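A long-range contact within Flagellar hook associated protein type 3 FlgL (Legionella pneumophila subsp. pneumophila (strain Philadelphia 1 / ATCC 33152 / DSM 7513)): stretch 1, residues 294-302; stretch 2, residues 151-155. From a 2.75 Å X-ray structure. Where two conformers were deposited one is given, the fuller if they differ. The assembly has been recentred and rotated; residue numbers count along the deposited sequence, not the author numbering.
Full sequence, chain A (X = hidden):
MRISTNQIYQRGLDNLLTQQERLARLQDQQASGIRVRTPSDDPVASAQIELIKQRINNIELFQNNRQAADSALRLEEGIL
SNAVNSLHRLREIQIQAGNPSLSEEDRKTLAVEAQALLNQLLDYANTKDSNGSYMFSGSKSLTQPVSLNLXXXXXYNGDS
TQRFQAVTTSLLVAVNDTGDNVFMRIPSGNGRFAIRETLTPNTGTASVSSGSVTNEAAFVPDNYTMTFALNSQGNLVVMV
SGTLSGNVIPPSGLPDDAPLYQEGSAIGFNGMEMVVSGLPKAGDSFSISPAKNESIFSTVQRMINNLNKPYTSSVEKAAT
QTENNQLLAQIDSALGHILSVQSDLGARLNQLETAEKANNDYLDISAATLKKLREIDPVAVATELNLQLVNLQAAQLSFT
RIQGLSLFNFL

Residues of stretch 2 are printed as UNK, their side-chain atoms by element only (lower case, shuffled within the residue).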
# COMPACT_ATOMS: atom_id res chain seq x y z
N GLU A 294 5.11 4.92 -1.23
CA GLU A 294 5.53 6.30 -1.40
C GLU A 294 4.63 7.22 -0.56
O GLU A 294 3.40 7.18 -0.72
CB GLU A 294 5.52 6.69 -2.90
CG GLU A 294 4.99 8.09 -3.18
CD GLU A 294 5.29 8.63 -4.58
OE1 GLU A 294 5.11 7.91 -5.56
OE2 GLU A 294 5.65 9.82 -4.69
N SER A 295 5.26 8.04 0.30
CA SER A 295 4.55 8.95 1.25
C SER A 295 3.61 9.92 0.59
O SER A 295 3.81 10.29 -0.55
CB SER A 295 5.54 9.77 2.11
OG SER A 295 6.43 10.60 1.35
N ILE A 296 2.58 10.32 1.29
CA ILE A 296 1.72 11.36 0.76
C ILE A 296 2.60 12.52 0.44
O ILE A 296 2.41 13.22 -0.54
CB ILE A 296 0.72 11.88 1.78
CG1 ILE A 296 -0.19 10.78 2.25
CG2 ILE A 296 -0.13 12.98 1.18
CD1 ILE A 296 -0.67 11.04 3.67
N PHE A 297 3.58 12.75 1.30
CA PHE A 297 4.43 13.89 1.17
C PHE A 297 5.09 13.99 -0.19
O PHE A 297 4.93 15.00 -0.86
CB PHE A 297 5.45 13.89 2.28
CG PHE A 297 4.83 13.68 3.62
CD1 PHE A 297 3.89 14.57 4.09
CD2 PHE A 297 5.16 12.58 4.40
CE1 PHE A 297 3.31 14.38 5.33
CE2 PHE A 297 4.59 12.39 5.64
CZ PHE A 297 3.66 13.29 6.10
N SER A 298 5.80 12.96 -0.64
CA SER A 298 6.36 13.05 -1.98
C SER A 298 5.25 13.17 -3.06
O SER A 298 5.46 13.86 -4.04
CB SER A 298 7.41 11.96 -2.29
OG SER A 298 6.81 10.74 -2.56
N THR A 299 4.08 12.57 -2.86
CA THR A 299 2.95 12.77 -3.80
C THR A 299 2.66 14.27 -4.00
O THR A 299 2.48 14.76 -5.12
CB THR A 299 1.63 12.06 -3.37
OG1 THR A 299 1.70 10.66 -3.60
CG2 THR A 299 0.46 12.59 -4.17
N VAL A 300 2.62 15.00 -2.90
CA VAL A 300 2.39 16.44 -2.98
C VAL A 300 3.59 17.21 -3.54
O VAL A 300 3.40 18.19 -4.27
CB VAL A 300 1.98 17.03 -1.63
CG1 VAL A 300 1.72 18.51 -1.80
CG2 VAL A 300 0.75 16.34 -1.07
N GLN A 301 4.80 16.77 -3.18
CA GLN A 301 6.05 17.33 -3.73
C GLN A 301 6.01 17.24 -5.23
O GLN A 301 6.46 18.14 -5.92
CB GLN A 301 7.28 16.58 -3.23
CG GLN A 301 7.48 16.67 -1.72
CD GLN A 301 8.88 16.31 -1.29
OE1 GLN A 301 9.63 17.21 -0.91
NE2 GLN A 301 9.23 15.02 -1.34
N ARG A 302 5.46 16.12 -5.69
CA ARG A 302 5.31 15.82 -7.10
C ARG A 302 4.23 16.65 -7.79
O ARG A 302 4.37 16.97 -8.97
CB ARG A 302 4.98 14.35 -7.28
CG ARG A 302 6.15 13.39 -7.17
CD ARG A 302 6.03 12.31 -8.23
NE ARG A 302 5.42 11.07 -7.77
CZ ARG A 302 4.81 10.18 -8.56
NH1 ARG A 302 4.31 9.09 -8.01
NH2 ARG A 302 4.66 10.37 -9.88
N UNK A 151 19.38 14.31 1.70
CA UNK A 151 19.09 13.48 0.51
C UNK A 151 17.94 14.16 -0.26
O UNK A 151 17.93 14.13 -1.47
c UNK A 151 18.72 12.00 0.87
o UNK A 151 19.84 11.10 1.07
N UNK A 152 16.98 14.76 0.44
CA UNK A 152 15.88 15.50 -0.20
C UNK A 152 14.52 14.84 -0.05
O UNK A 152 13.47 15.49 -0.20
N UNK A 153 14.53 13.53 0.23
CA UNK A 153 13.31 12.76 0.48
C UNK A 153 12.85 12.90 1.96
O UNK A 153 13.67 13.12 2.85
n UNK A 153 11.34 10.10 -2.68
c UNK A 153 11.76 11.07 -1.86
o UNK A 153 11.01 11.96 -1.45
c UNK A 153 13.26 11.03 -1.45
c UNK A 153 13.51 11.29 0.04
N UNK A 154 11.53 12.81 2.19
CA UNK A 154 10.94 12.73 3.56
C UNK A 154 11.02 11.35 4.15
O UNK A 154 10.56 10.41 3.52
c UNK A 154 8.75 16.72 4.09
c UNK A 154 9.12 15.01 1.99
o UNK A 154 8.46 18.51 2.56
c UNK A 154 8.87 16.34 1.75
c UNK A 154 9.45 13.08 3.53
c UNK A 154 9.18 14.51 3.27
c UNK A 154 8.69 17.18 2.80
c UNK A 154 8.99 15.39 4.32
N UNK A 155 11.55 11.22 5.37
CA UNK A 155 11.67 9.91 6.05
C UNK A 155 10.87 9.89 7.35
O UNK A 155 10.44 10.93 7.85
c UNK A 155 13.14 9.52 6.40
c UNK A 155 13.73 10.41 7.49
c UNK A 155 14.01 9.54 5.15

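Position 151 carries two side-chain atoms, one carbon and then one oxygen. This is a hydroxymethyl group. The carbon-oxygen chain has no branch, and nothing of it comes near the helix of stretch 1. The residue is Ser151. It is exposed and takes no part in the contact.

Position 152 has no side-chain atoms at all. Its phi is 111° and its psi -21°. At these angles a CB would be jammed against the carbonyl oxygen of the residue before. The residue is Gly152. Its O lies 4.3 Å from OE1 of Gln301. That is a loose approach, on the margin of the contact.

Position 153 has five side-chain atoms: three carbons, the third bearing one oxygen and one nitrogen. The chain is unbranched up to this planar end. Two carbons before the terminal one would not fit an asparagine, which has one fewer. Oxygen and nitrogen together exclude a carboxylate, as the atoms are deposited. The CA-to-CB bond points sideways, but the end of the side chain comes nearer to stretch 1, where it meets Ser298 and Gln301. The residue is Gln153. OE1 of Gln153 lies 3.5 Å from NE2 of Gln301 and 3.7 Å from CB of Ser298. The first pair brings an amide oxygen close to an amide nitrogen, yet it does not count as a hydrogen bond.

Position 154 has eight side-chain atoms. One carbon leads to a six-carbon ring, and the ring bears one oxygen at the far end. Its CB points toward stretch 1. One face of the ring is covered by CB of Phe297, and its edge meets the side chain of Gln301. The residue is Tyr154. CB of Phe297 is 3.8 Å from CD1 of Tyr154 and sits over the ring face as a CH-pi contact. The two aromatic rings are oblique, with centroids 5.6 Å apart and planes at 34°. OE1 of Gln301 lies near the plane of the tyrosine ring, 2.9 Å from CE1 of Tyr154, a tight approach.

Position 155 has three side-chain carbons, one carrying the other two. This is a beta-branched, purely hydrocarbon side chain. Its CA-to-CB bond points away from stretch 1, and the side chain touches none of it. The residue is Val155.

The contact centres on Tyr154, which packs against the first turns of the helix. Phe297 supplies the apolar surface over its face, and Gln301, one turn later, meets its edge. Gln153 adds a polar fringe beside Ser298 and Gln301. No hydrogen bond joins the two stretches, so packing carries the contact. The helix side is braced from within. OG of Ser295 caps the helix by accepting from N of Ser298 at 3.2 Å. Glu294 ties down the same segment: its OE1 forms a salt bridge with NH1 of Arg302 at 2.8 Å, and its OE2 accepts from OG of Ser298 at 2.6 Å.

Stretch 2 (151-155) SGQYV
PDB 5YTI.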